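Local coordinates for cutm, flavoprotein of carbon monoxide dehydrogenase (Hydrogenophaga pseudoflava, PDB 1FFV) that binds FAD as the flavoprotein subunit of carbon monoxide dehydrogenase and probably passes electrons from carbon monoxide oxidation to an outside acceptor, at residues 1-9 / 41-49; 72-82 / 104-115. All blocks are in the same frame, centred on the assembly; numbering follows the deposited sequence.

In the fold
From the N terminus the chain runs through residues 1-9 into strand 7-9, forms helix 14-24, strand 28-31 and helix 37-42, and then comes back along its own beginning. Contact 1 closes this first loop, tying the N terminus to the end of helix 37-42 and to the lead into strand 50-53. Contact 2 opens only afterwards: residues 72-82 leave strand 69-73 and enter helix 78-83, and a largely helical excursion returns as residues 104-115 at the start of helix 112-117. The two loops therefore follow in series and neither crosses the other. The centres of contact 1 and contact 2 lie about 22 Å apart; contact 1 faces partner subunits, whereas contact 2 is buried against FAD.

Contact 1 of 2, residues 1-9 / 41-49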
loop_
_atom_site.group_PDB
_atom_site.type_symbol
_atom_site.label_atom_id
_atom_site.label_comp_id
_atom_site.label_asym_id
_atom_site.label_seq_id
_atom_site.Cartn_x
_atom_site.Cartn_y
_atom_site.Cartn_z
ATOM N N MET C 1 -13.411 17.482 -21.363
ATOM C CA MET C 1 -11.956 17.447 -21.217
ATOM C C MET C 1 -11.304 16.638 -22.333
ATOM O O MET C 1 -10.229 16.986 -22.829
ATOM C CB MET C 1 -11.579 16.819 -19.867
ATOM C CG MET C 1 -10.086 16.810 -19.560
ATOM S SD MET C 1 -9.474 18.479 -19.235
ATOM C CE MET C 1 -7.816 18.128 -18.579
ATOM N N ILE C 2 -11.966 15.549 -22.709
ATOM C CA ILE C 2 -11.472 14.627 -23.725
ATOM C C ILE C 2 -11.872 14.971 -25.156
ATOM O O ILE C 2 -13.044 14.848 -25.526
ATOM C CB ILE C 2 -11.947 13.194 -23.402
ATOM C CG1 ILE C 2 -11.547 12.832 -21.965
ATOM C CG2 ILE C 2 -11.384 12.191 -24.408
ATOM C CD1 ILE C 2 -10.070 12.965 -21.690
ATOM N N PRO C 3 -10.899 15.398 -25.982
ATOM C CA PRO C 3 -11.189 15.746 -27.375
ATOM C C PRO C 3 -11.377 14.472 -28.188
ATOM O O PRO C 3 -10.804 13.424 -27.858
ATOM C CB PRO C 3 -9.925 16.498 -27.807
ATOM C CG PRO C 3 -8.868 15.819 -27.056
ATOM C CD PRO C 3 -9.477 15.642 -25.677
ATOM N N PRO C 4 -12.200 14.531 -29.247
ATOM C CA PRO C 4 -12.427 13.346 -30.083
ATOM C C PRO C 4 -11.150 12.951 -30.836
ATOM O O PRO C 4 -10.171 13.708 -30.867
ATOM C CB PRO C 4 -13.527 13.812 -31.038
ATOM C CG PRO C 4 -13.256 15.272 -31.166
ATOM C CD PRO C 4 -12.972 15.681 -29.745
ATOM N N ARG C 5 -11.144 11.745 -31.396
ATOM C CA ARG C 5 -9.991 11.255 -32.154
ATOM C C ARG C 5 -9.798 12.025 -33.462
ATOM O O ARG C 5 -10.772 12.444 -34.087
ATOM C CB ARG C 5 -10.134 9.748 -32.414
ATOM C CG ARG C 5 -9.412 8.899 -31.377
ATOM C CD ARG C 5 -9.974 7.490 -31.223
ATOM N NE ARG C 5 -10.046 6.757 -32.483
ATOM C CZ ARG C 5 -10.947 5.804 -32.740
ATOM N NH1 ARG C 5 -11.840 5.462 -31.810
ATOM N NH2 ARG C 5 -11.005 5.243 -33.951
ATOM N N PHE C 6 -8.539 12.253 -33.836
ATOM C CA PHE C 6 -8.198 12.969 -35.069
ATOM C C PHE C 6 -6.797 12.614 -35.564
ATOM O O PHE C 6 -5.965 12.124 -34.792
ATOM C CB PHE C 6 -8.286 14.488 -34.857
ATOM C CG PHE C 6 -7.360 15.017 -33.787
ATOM C CD1 PHE C 6 -6.033 15.302 -34.070
ATOM C CD2 PHE C 6 -7.825 15.234 -32.494
ATOM C CE1 PHE C 6 -5.183 15.793 -33.082
ATOM C CE2 PHE C 6 -6.982 15.726 -31.500
ATOM C CZ PHE C 6 -5.661 16.006 -31.793
ATOM N N GLU C 7 -6.552 12.837 -36.857
ATOM C CA GLU C 7 -5.239 12.590 -37.445
ATOM C C GLU C 7 -4.407 13.862 -37.284
ATOM O O GLU C 7 -4.934 14.974 -37.356
ATOM C CB GLU C 7 -5.351 12.211 -38.925
ATOM C CG GLU C 7 -5.367 10.701 -39.209
ATOM C CD GLU C 7 -4.438 10.310 -40.374
ATOM O OE1 GLU C 7 -4.710 10.713 -41.537
ATOM O OE2 GLU C 7 -3.420 9.613 -40.120
ATOM N N TYR C 8 -3.109 13.700 -37.062
ATOM C CA TYR C 8 -2.220 14.837 -36.856
ATOM C C TYR C 8 -1.216 15.015 -37.993
ATOM O O TYR C 8 -0.654 14.040 -38.501
ATOM C CB TYR C 8 -1.500 14.672 -35.514
ATOM C CG TYR C 8 -0.484 15.740 -35.167
ATOM C CD1 TYR C 8 -0.872 16.949 -34.588
ATOM C CD2 TYR C 8 0.874 15.516 -35.369
ATOM C CE1 TYR C 8 0.075 17.901 -34.217
ATOM C CE2 TYR C 8 1.826 16.455 -35.002
ATOM C CZ TYR C 8 1.422 17.641 -34.427
ATOM O OH TYR C 8 2.380 18.555 -34.059
ATOM N N HIS C 9 -1.003 16.269 -38.389
ATOM C CA HIS C 9 -0.068 16.610 -39.459
ATOM C C HIS C 9 0.778 17.801 -39.005
ATOM O O HIS C 9 0.251 18.740 -38.404
ATOM C CB HIS C 9 -0.822 17.004 -40.737
ATOM C CG HIS C 9 -1.874 16.021 -41.160
ATOM N ND1 HIS C 9 -1.619 14.985 -42.035
ATOM C CD2 HIS C 9 -3.190 15.936 -40.850
ATOM C CE1 HIS C 9 -2.734 14.307 -42.247
ATOM N NE2 HIS C 9 -3.702 14.864 -41.540
ATOM N N MET C 41 -12.533 21.685 -28.830
ATOM C CA MET C 41 -12.470 20.257 -29.102
ATOM C C MET C 41 -12.674 19.444 -27.825
ATOM O O MET C 41 -13.394 18.440 -27.829
ATOM C CB MET C 41 -11.151 19.898 -29.783
ATOM C CG MET C 41 -11.041 20.428 -31.208
ATOM S SD MET C 41 -9.510 19.924 -32.006
ATOM C CE MET C 41 -9.845 18.176 -32.282
ATOM N N LYS C 42 -12.091 19.912 -26.723
ATOM C CA LYS C 42 -12.238 19.240 -25.438
ATOM C C LYS C 42 -13.695 19.261 -24.965
ATOM O O LYS C 42 -14.117 18.384 -24.222
ATOM C CB LYS C 42 -11.306 19.868 -24.401
ATOM C CG LYS C 42 -9.838 19.534 -24.645
ATOM C CD LYS C 42 -8.896 20.441 -23.878
ATOM C CE LYS C 42 -9.058 20.298 -22.377
ATOM N NZ LYS C 42 -8.090 21.200 -21.682
ATOM N N LEU C 43 -14.462 20.246 -25.425
ATOM C CA LEU C 43 -15.878 20.366 -25.074
ATOM C C LEU C 43 -16.786 19.789 -26.173
ATOM O O LEU C 43 -18.013 19.858 -26.072
ATOM C CB LEU C 43 -16.251 21.830 -24.841
ATOM C CG LEU C 43 -15.589 22.533 -23.659
ATOM C CD1 LEU C 43 -16.025 23.992 -23.600
ATOM C CD2 LEU C 43 -15.950 21.817 -22.372
ATOM N N ARG C 44 -16.180 19.242 -27.222
ATOM C CA ARG C 44 -16.913 18.665 -28.352
ATOM C C ARG C 44 -17.782 19.684 -29.132
ATOM O O ARG C 44 -18.864 19.343 -29.607
ATOM C CB ARG C 44 -17.765 17.466 -27.894
ATOM C CG ARG C 44 -17.014 16.402 -27.077
ATOM C CD ARG C 44 -16.419 15.272 -27.913
ATOM N NE ARG C 44 -15.598 14.365 -27.103
ATOM C CZ ARG C 44 -15.468 13.054 -27.311
ATOM N NH1 ARG C 44 -16.108 12.456 -28.306
ATOM N NH2 ARG C 44 -14.666 12.337 -26.533
ATOM N N PHE C 45 -17.328 20.936 -29.216
ATOM C CA PHE C 45 -18.033 21.978 -29.974
ATOM C C PHE C 45 -17.558 21.867 -31.415
ATOM O O PHE C 45 -18.297 22.162 -32.356
ATOM C CB PHE C 45 -17.666 23.379 -29.490
ATOM C CG PHE C 45 -18.326 23.784 -28.215
ATOM C CD1 PHE C 45 -19.363 23.023 -27.670
ATOM C CD2 PHE C 45 -17.884 24.919 -27.529
ATOM C CE1 PHE C 45 -19.950 23.382 -26.453
ATOM C CE2 PHE C 45 -18.456 25.295 -26.312
ATOM C CZ PHE C 45 -19.494 24.523 -25.769
ATOM N N ALA C 46 -16.286 21.515 -31.557
ATOM C CA ALA C 46 -15.647 21.331 -32.852
ATOM C C ALA C 46 -15.058 19.930 -32.821
ATOM O O ALA C 46 -14.517 19.503 -31.798
ATOM C CB ALA C 46 -14.541 22.364 -33.049
ATOM N N GLN C 47 -15.202 19.200 -33.924
ATOM C CA GLN C 47 -14.677 17.838 -34.010
ATOM C C GLN C 47 -14.019 17.560 -35.356
ATOM O O GLN C 47 -14.460 16.683 -36.102
ATOM C CB GLN C 47 -15.787 16.817 -33.742
ATOM C CG GLN C 47 -16.441 16.997 -32.386
ATOM C CD GLN C 47 -17.483 15.945 -32.076
ATOM O OE1 GLN C 47 -17.133 14.832 -31.671
ATOM N NE2 GLN C 47 -18.761 16.295 -32.227
ATOM N N PRO C 48 -12.963 18.324 -35.695
ATOM C CA PRO C 48 -12.292 18.094 -36.976
ATOM C C PRO C 48 -11.572 16.743 -36.978
ATOM O O PRO C 48 -11.024 16.314 -35.960
ATOM C CB PRO C 48 -11.317 19.272 -37.065
ATOM C CG PRO C 48 -10.990 19.554 -35.634
ATOM C CD PRO C 48 -12.330 19.437 -34.962
ATOM N N GLU C 49 -11.620 16.051 -38.110
ATOM C CA GLU C 49 -10.966 14.755 -38.213
ATOM C C GLU C 49 -9.460 14.868 -38.451
ATOM O O GLU C 49 -8.714 13.917 -38.222
ATOM C CB GLU C 49 -11.667 13.896 -39.272
ATOM C CG GLU C 49 -13.090 13.522 -38.833
ATOM C CD GLU C 49 -13.931 12.835 -39.907
ATOM O OE1 GLU C 49 -15.094 12.470 -39.591
ATOM O OE2 GLU C 49 -13.455 12.666 -41.057
#
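Arg-44 takes hold of the backbone of Ile-2 at the tight end of this contact. Its NE and NH2 both donate to Ile-2 O, at 3.0 Å and 3.2 Å, a side-on grip on a single oxygen that lies a little out of the guanidinium plane. A bend at chi2 (-92°) brings the guanidinium back to the N-terminal segment, where the Pro-4 ring lies against one of its faces. Beyond the two segments, Arg-44 NH2 is salt-bridged to an acidic side chain of another protein chain. Pro-4 is further enclosed by Met-41 O, 3.4 Å from its CD, and by CB and CG of Gln-47, whose side chain crosses that of Pro-4 at about a right angle. Next to this, Met-1 and Lys-42 run side by side. Met-1 N donates to Lys-42 O at 3.1 Å, and the aliphatic part of the lysine lies along Met-1 O before NZ reaches the backbone of a different neighbouring protein chain. Met-41 CE comes within 3.6 Å of Phe-6 CD2, and Met-41 SD stands obliquely 5.4 Å from the centroid of the Phe-6 ring, a Met-aromatic contact. Toward strand 7-9 the packing thins out. The side chains of Arg-5, Glu-7 and Glu-49 are solvent-exposed, and what joins the segments there is chiefly one backbone bond, Glu-7 N to Glu-49 O, 2.8 Å long and nearly straight at 170°. Helix 37-42 ends in a Schellman motif, with Arg-44 at positive phi, and this turn sends the chain back beside residues 1-9. Strand 7-9 lies beside strand 50-53, at one edge, within this chain, of the three-stranded parallel sheet of the FAD-binding domain of this molybdopterin dehydrogenase flavoprotein family.

Contact 2 of 2, residues 72-82 / 104-115; sequences IGAMTVENDLI and PQVRNRGTIGGD. With FAD (flavin-adenine dinucleotide), chain J.
Thr-111 rests its CB 3.4 Å from Ala-74 O while its polar atoms serve the flavin cofactor. Its backbone N and OG1 both donate to FAD O1P, each at 2.7 Å. With chi1 at 67°, OG1 sits between the backbone N and the carbonyl carbon, within reach of the phosphate, and also accepts from Gly-114 N, capping helix 112-117. Further along that helix, Asp-115 OD2 accepts from FAD O2'. A water donates to Glu-78 OE1 and Thr-111 O and also bonds to FAD O2', while Glu-78 OE2 is engaged by His-125. Behind this shell, the backbones hold each other's helix starts. Thr-76 O and Ala-74 O accept from Ile-112 N (3.1 Å) and Gly-113 N, and in return Gly-110 O and Arg-107 O accept from Glu-78 N (2.9 Å) and Asn-79 N at the head of helix 78-83. Farther from the phosphate, Arg-107 lays its CG 3.5 Å from Glu-78 CB and its NE 3.7 Å from Ile-82 CD1, and NH1 bonds to Ile-101 O. Replacing Arg-107 by an alanine would probably leave Ile-101 O without this donor and open a gap between Glu-78 and Ile-82. Ile-112 fills the other end, against Ile-72 and Leu-81. The cofactor phosphate is thus held at the amino end of helix 112-117 by direct N-H and O-H donors, a place the helix dipole would probably favour.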
loop_
_atom_site.group_PDB
_atom_site.type_symbol
_atom_site.label_atom_id
_atom_site.label_comp_id
_atom_site.label_asym_id
_atom_site.label_seq_id
_atom_site.Cartn_x
_atom_site.Cartn_y
_atom_site.Cartn_z
ATOM N N ILE C 72 4.693 41.204 -38.701
ATOM C CA ILE C 72 4.574 40.268 -37.596
ATOM C C ILE C 72 4.107 38.891 -38.080
ATOM O O ILE C 72 3.025 38.763 -38.666
ATOM C CB ILE C 72 3.567 40.794 -36.543
ATOM C CG1 ILE C 72 3.994 42.181 -36.047
ATOM C CG2 ILE C 72 3.479 39.830 -35.380
ATOM C CD1 ILE C 72 2.977 42.864 -35.146
ATOM N N GLY C 73 4.926 37.868 -37.828
ATOM C CA GLY C 73 4.568 36.515 -38.227
ATOM C C GLY C 73 3.274 36.078 -37.560
ATOM O O GLY C 73 3.081 36.306 -36.364
ATOM N N ALA C 74 2.382 35.456 -38.325
ATOM C CA ALA C 74 1.097 35.005 -37.790
ATOM C C ALA C 74 1.245 34.153 -36.533
ATOM O O ALA C 74 0.383 34.191 -35.651
ATOM C CB ALA C 74 0.322 34.239 -38.850
ATOM N N MET C 75 2.336 33.392 -36.452
ATOM C CA MET C 75 2.587 32.523 -35.311
ATOM C C MET C 75 3.311 33.177 -34.133
ATOM O O MET C 75 3.765 32.488 -33.211
ATOM C CB MET C 75 3.304 31.249 -35.755
ATOM C CG MET C 75 2.406 30.267 -36.496
ATOM S SD MET C 75 0.964 29.780 -35.517
ATOM C CE MET C 75 1.648 28.519 -34.537
ATOM N N THR C 76 3.430 34.503 -34.170
ATOM C CA THR C 76 4.058 35.219 -33.071
ATOM C C THR C 76 3.166 35.021 -31.850
ATOM O O THR C 76 1.959 35.239 -31.895
ATOM C CB THR C 76 4.176 36.737 -33.336
ATOM O OG1 THR C 76 5.024 36.961 -34.466
ATOM C CG2 THR C 76 4.757 37.454 -32.121
ATOM N N VAL C 77 3.781 34.592 -30.763
ATOM C CA VAL C 77 3.089 34.346 -29.513
ATOM C C VAL C 77 2.819 35.679 -28.782
ATOM O O VAL C 77 3.607 36.626 -28.901
ATOM C CB VAL C 77 3.939 33.327 -28.700
ATOM C CG1 VAL C 77 4.211 33.799 -27.292
ATOM C CG2 VAL C 77 3.287 31.958 -28.751
ATOM N N GLU C 78 1.700 35.760 -28.056
ATOM C CA GLU C 78 1.328 36.990 -27.345
ATOM C C GLU C 78 2.439 37.644 -26.507
ATOM O O GLU C 78 2.614 38.864 -26.564
ATOM C CB GLU C 78 0.079 36.773 -26.484
ATOM C CG GLU C 78 -1.195 36.361 -27.248
ATOM C CD GLU C 78 -1.766 37.467 -28.148
ATOM O OE1 GLU C 78 -2.682 37.172 -28.943
ATOM O OE2 GLU C 78 -1.317 38.633 -28.059
ATOM N N ASN C 79 3.191 36.846 -25.747
ATOM C CA ASN C 79 4.280 37.376 -24.920
ATOM C C ASN C 79 5.456 37.930 -25.736
ATOM O O ASN C 79 6.177 38.816 -25.279
ATOM C CB ASN C 79 4.782 36.327 -23.926
ATOM C CG ASN C 79 3.862 36.163 -22.727
ATOM O OD1 ASN C 79 3.783 35.067 -22.169
ATOM N ND2 ASN C 79 3.183 37.229 -22.320
ATOM N N ASP C 80 5.658 37.390 -26.936
ATOM C CA ASP C 80 6.731 37.856 -27.809
ATOM C C ASP C 80 6.346 39.195 -28.417
ATOM O O ASP C 80 7.197 39.963 -28.863
ATOM C CB ASP C 80 7.015 36.828 -28.901
ATOM C CG ASP C 80 7.875 35.686 -28.409
ATOM O OD1 ASP C 80 7.870 35.409 -27.195
ATOM O OD2 ASP C 80 8.588 35.078 -29.230
ATOM N N LEU C 81 5.044 39.457 -28.423
ATOM C CA LEU C 81 4.495 40.697 -28.930
ATOM C C LEU C 81 4.790 41.759 -27.868
ATOM O O LEU C 81 5.166 42.889 -28.183
ATOM C CB LEU C 81 2.988 40.530 -29.095
ATOM C CG LEU C 81 2.309 41.165 -30.297
ATOM C CD1 LEU C 81 2.892 40.596 -31.582
ATOM C CD2 LEU C 81 0.816 40.907 -30.209
ATOM N N ILE C 82 4.643 41.360 -26.607
ATOM C CA ILE C 82 4.880 42.230 -25.461
ATOM C C ILE C 82 6.359 42.543 -25.264
ATOM O O ILE C 82 6.722 43.668 -24.922
ATOM C CB ILE C 82 4.354 41.580 -24.157
ATOM C CG1 ILE C 82 2.840 41.399 -24.226
ATOM C CG2 ILE C 82 4.738 42.413 -22.938
ATOM C CD1 ILE C 82 2.279 40.625 -23.048
ATOM N N PRO C 104 -0.245 34.708 -18.368
ATOM C CA PRO C 104 1.085 34.328 -18.870
ATOM C C PRO C 104 1.190 33.008 -19.635
ATOM O O PRO C 104 1.783 32.968 -20.711
ATOM C CB PRO C 104 1.942 34.328 -17.604
ATOM C CG PRO C 104 1.320 35.418 -16.794
ATOM C CD PRO C 104 -0.159 35.105 -16.952
ATOM N N GLN C 105 0.612 31.939 -19.099
ATOM C CA GLN C 105 0.671 30.638 -19.762
ATOM C C GLN C 105 0.016 30.655 -21.127
ATOM O O GLN C 105 0.592 30.180 -22.103
ATOM C CB GLN C 105 0.015 29.552 -18.910
ATOM C CG GLN C 105 0.820 29.145 -17.707
ATOM C CD GLN C 105 0.418 29.888 -16.454
ATOM O OE1 GLN C 105 0.248 31.113 -16.479
ATOM N NE2 GLN C 105 0.257 29.155 -15.353
ATOM N N VAL C 106 -1.205 31.174 -21.183
ATOM C CA VAL C 106 -1.943 31.259 -22.433
ATOM C C VAL C 106 -1.151 32.088 -23.436
ATOM O O VAL C 106 -1.031 31.717 -24.601
ATOM C CB VAL C 106 -3.345 31.872 -22.209
ATOM C CG1 VAL C 106 -4.115 31.967 -23.536
ATOM C CG2 VAL C 106 -4.127 31.024 -21.211
ATOM N N ARG C 107 -0.548 33.174 -22.967
ATOM C CA ARG C 107 0.230 34.038 -23.841
ATOM C C ARG C 107 1.523 33.442 -24.383
ATOM O O ARG C 107 2.164 34.045 -25.235
ATOM C CB ARG C 107 0.501 35.378 -23.168
ATOM C CG ARG C 107 -0.733 36.255 -23.086
ATOM C CD ARG C 107 -0.356 37.690 -22.785
ATOM N NE ARG C 107 0.408 37.779 -21.550
ATOM C CZ ARG C 107 -0.136 37.940 -20.356
ATOM N NH1 ARG C 107 -1.452 38.040 -20.233
ATOM N NH2 ARG C 107 0.635 37.966 -19.284
ATOM N N ASN C 108 1.934 32.289 -23.864
ATOM C CA ASN C 108 3.139 31.612 -24.346
ATOM C C ASN C 108 2.788 30.695 -25.524
ATOM O O ASN C 108 3.677 30.121 -26.152
ATOM C CB ASN C 108 3.775 30.759 -23.243
ATOM C CG ASN C 108 4.646 31.564 -22.286
ATOM O OD1 ASN C 108 4.793 31.180 -21.113
ATOM N ND2 ASN C 108 5.245 32.647 -22.772
ATOM N N ARG C 109 1.496 30.539 -25.807
ATOM C CA ARG C 109 1.043 29.672 -26.895
ATOM C C ARG C 109 0.110 30.388 -27.877
ATOM O O ARG C 109 0.252 30.255 -29.091
ATOM C CB ARG C 109 0.341 28.432 -26.333
ATOM C CG ARG C 109 1.225 27.515 -25.480
ATOM C CD ARG C 109 2.395 26.915 -26.261
ATOM N NE ARG C 109 1.944 26.190 -27.451
ATOM C CZ ARG C 109 2.739 25.771 -28.437
ATOM N NH1 ARG C 109 4.047 25.992 -28.393
ATOM N NH2 ARG C 109 2.212 25.163 -29.491
ATOM N N GLY C 110 -0.840 31.147 -27.342
ATOM C CA GLY C 110 -1.766 31.873 -28.185
ATOM C C GLY C 110 -1.017 32.822 -29.094
ATOM O O GLY C 110 -0.103 33.538 -28.650
ATOM N N THR C 111 -1.396 32.817 -30.370
ATOM C CA THR C 111 -0.760 33.677 -31.364
ATOM C C THR C 111 -1.670 34.813 -31.821
ATOM O O THR C 111 -2.895 34.702 -31.763
ATOM C CB THR C 111 -0.322 32.877 -32.607
ATOM O OG1 THR C 111 -1.478 32.406 -33.303
ATOM C CG2 THR C 111 0.532 31.683 -32.205
ATOM N N ILE C 112 -1.058 35.908 -32.263
ATOM C CA ILE C 112 -1.805 37.058 -32.756
ATOM C C ILE C 112 -2.644 36.620 -33.963
ATOM O O ILE C 112 -3.812 37.002 -34.089
ATOM C CB ILE C 112 -0.856 38.220 -33.140
ATOM C CG1 ILE C 112 -1.648 39.360 -33.804
ATOM C CG2 ILE C 112 0.269 37.711 -34.035
ATOM C CD1 ILE C 112 -0.851 40.653 -33.971
ATOM N N GLY C 113 -2.046 35.794 -34.822
ATOM C CA GLY C 113 -2.740 35.282 -35.992
ATOM C C GLY C 113 -3.945 34.413 -35.647
ATOM O O GLY C 113 -4.976 34.493 -36.320
ATOM N N GLY C 114 -3.821 33.581 -34.613
ATOM C CA GLY C 114 -4.932 32.738 -34.200
ATOM C C GLY C 114 -6.038 33.553 -33.547
ATOM O O GLY C 114 -7.232 33.275 -33.714
ATOM N N ASP C 115 -5.633 34.581 -32.809
ATOM C CA ASP C 115 -6.578 35.454 -32.123
ATOM C C ASP C 115 -7.424 36.174 -33.166
ATOM O O ASP C 115 -8.613 36.404 -32.959
ATOM C CB ASP C 115 -5.823 36.477 -31.254
ATOM C CG ASP C 115 -6.727 37.176 -30.249
ATOM O OD1 ASP C 115 -7.417 38.149 -30.636
ATOM O OD2 ASP C 115 -6.740 36.753 -29.070
HETATM P PA FAD J . -6.018 28.298 -32.241
HETATM O O1A FAD J . -5.410 27.301 -33.138
HETATM O O2A FAD J . -6.506 27.904 -31.040
HETATM O O5B FAD J . -7.146 28.827 -33.064
HETATM C C5B FAD J . -6.907 29.362 -34.350
HETATM C C4B FAD J . -8.234 29.392 -35.096
HETATM O O4B FAD J . -7.930 30.182 -36.286
HETATM C C3B FAD J . -8.683 28.097 -35.720
HETATM O O3B FAD J . -9.942 28.101 -36.290
HETATM C C2B FAD J . -7.510 27.861 -36.646
HETATM O O2B FAD J . -7.793 26.847 -37.549
HETATM C C1B FAD J . -7.365 29.209 -37.280
HETATM N N9A FAD J . -6.011 29.703 -37.463
HETATM C C8A FAD J . -5.024 29.811 -36.517
HETATM N N7A FAD J . -3.892 30.309 -37.008
HETATM C C5A FAD J . -4.157 30.527 -38.335
HETATM C C6A FAD J . -3.336 31.069 -39.409
HETATM N N6A FAD J . -2.097 31.456 -39.268
HETATM N N1A FAD J . -3.965 31.135 -40.617
HETATM C C2A FAD J . -5.246 30.747 -40.807
HETATM N N3A FAD J . -6.070 30.249 -39.888
HETATM C C4A FAD J . -5.483 30.162 -38.658
HETATM N N1 FAD J . -8.117 36.083 -26.303
HETATM C C2 FAD J . -8.282 37.397 -26.241
HETATM O O2 FAD J . -8.209 38.074 -27.212
HETATM N N3 FAD J . -8.552 38.076 -25.028
HETATM C C4 FAD J . -8.660 37.402 -23.842
HETATM O O4 FAD J . -8.890 38.020 -22.822
HETATM C C4X FAD J . -8.489 35.959 -23.892
HETATM N N5 FAD J . -8.585 35.249 -22.765
HETATM C C5X FAD J . -8.415 33.903 -22.861
HETATM C C6 FAD J . -8.521 33.174 -21.677
HETATM C C7 FAD J . -8.368 31.825 -21.659
HETATM C C7M FAD J . -8.492 31.063 -20.362
HETATM C C8 FAD J . -8.087 31.113 -22.878
HETATM C C8M FAD J . -7.916 29.612 -22.888
HETATM C C9 FAD J . -7.972 31.829 -24.080
HETATM C C9A FAD J . -8.133 33.209 -24.072
HETATM N N10 FAD J . -8.034 33.997 -25.256
HETATM C C10 FAD J . -8.204 35.331 -25.183
HETATM C "C1'" FAD J . -7.711 33.320 -26.554
HETATM C "C2'" FAD J . -6.251 33.252 -27.202
HETATM O "O2'" FAD J . -6.197 34.629 -26.943
HETATM C "C3'" FAD J . -6.978 32.526 -28.318
HETATM O "O3'" FAD J . -5.850 31.800 -27.777
HETATM C "C4'" FAD J . -6.277 32.201 -29.619
HETATM O "O4'" FAD J . -7.558 32.888 -29.805
HETATM C "C5'" FAD J . -6.844 31.390 -30.791
HETATM O "O5'" FAD J . -5.286 31.680 -31.080
HETATM P P FAD J . -4.404 30.433 -31.165
HETATM O O1P FAD J . -3.024 30.985 -31.592
HETATM O O2P FAD J . -4.353 29.699 -29.992
HETATM O O3P FAD J . -5.005 29.533 -32.164
HETATM O O HOH W 1 -3.634 34.549 -28.735
#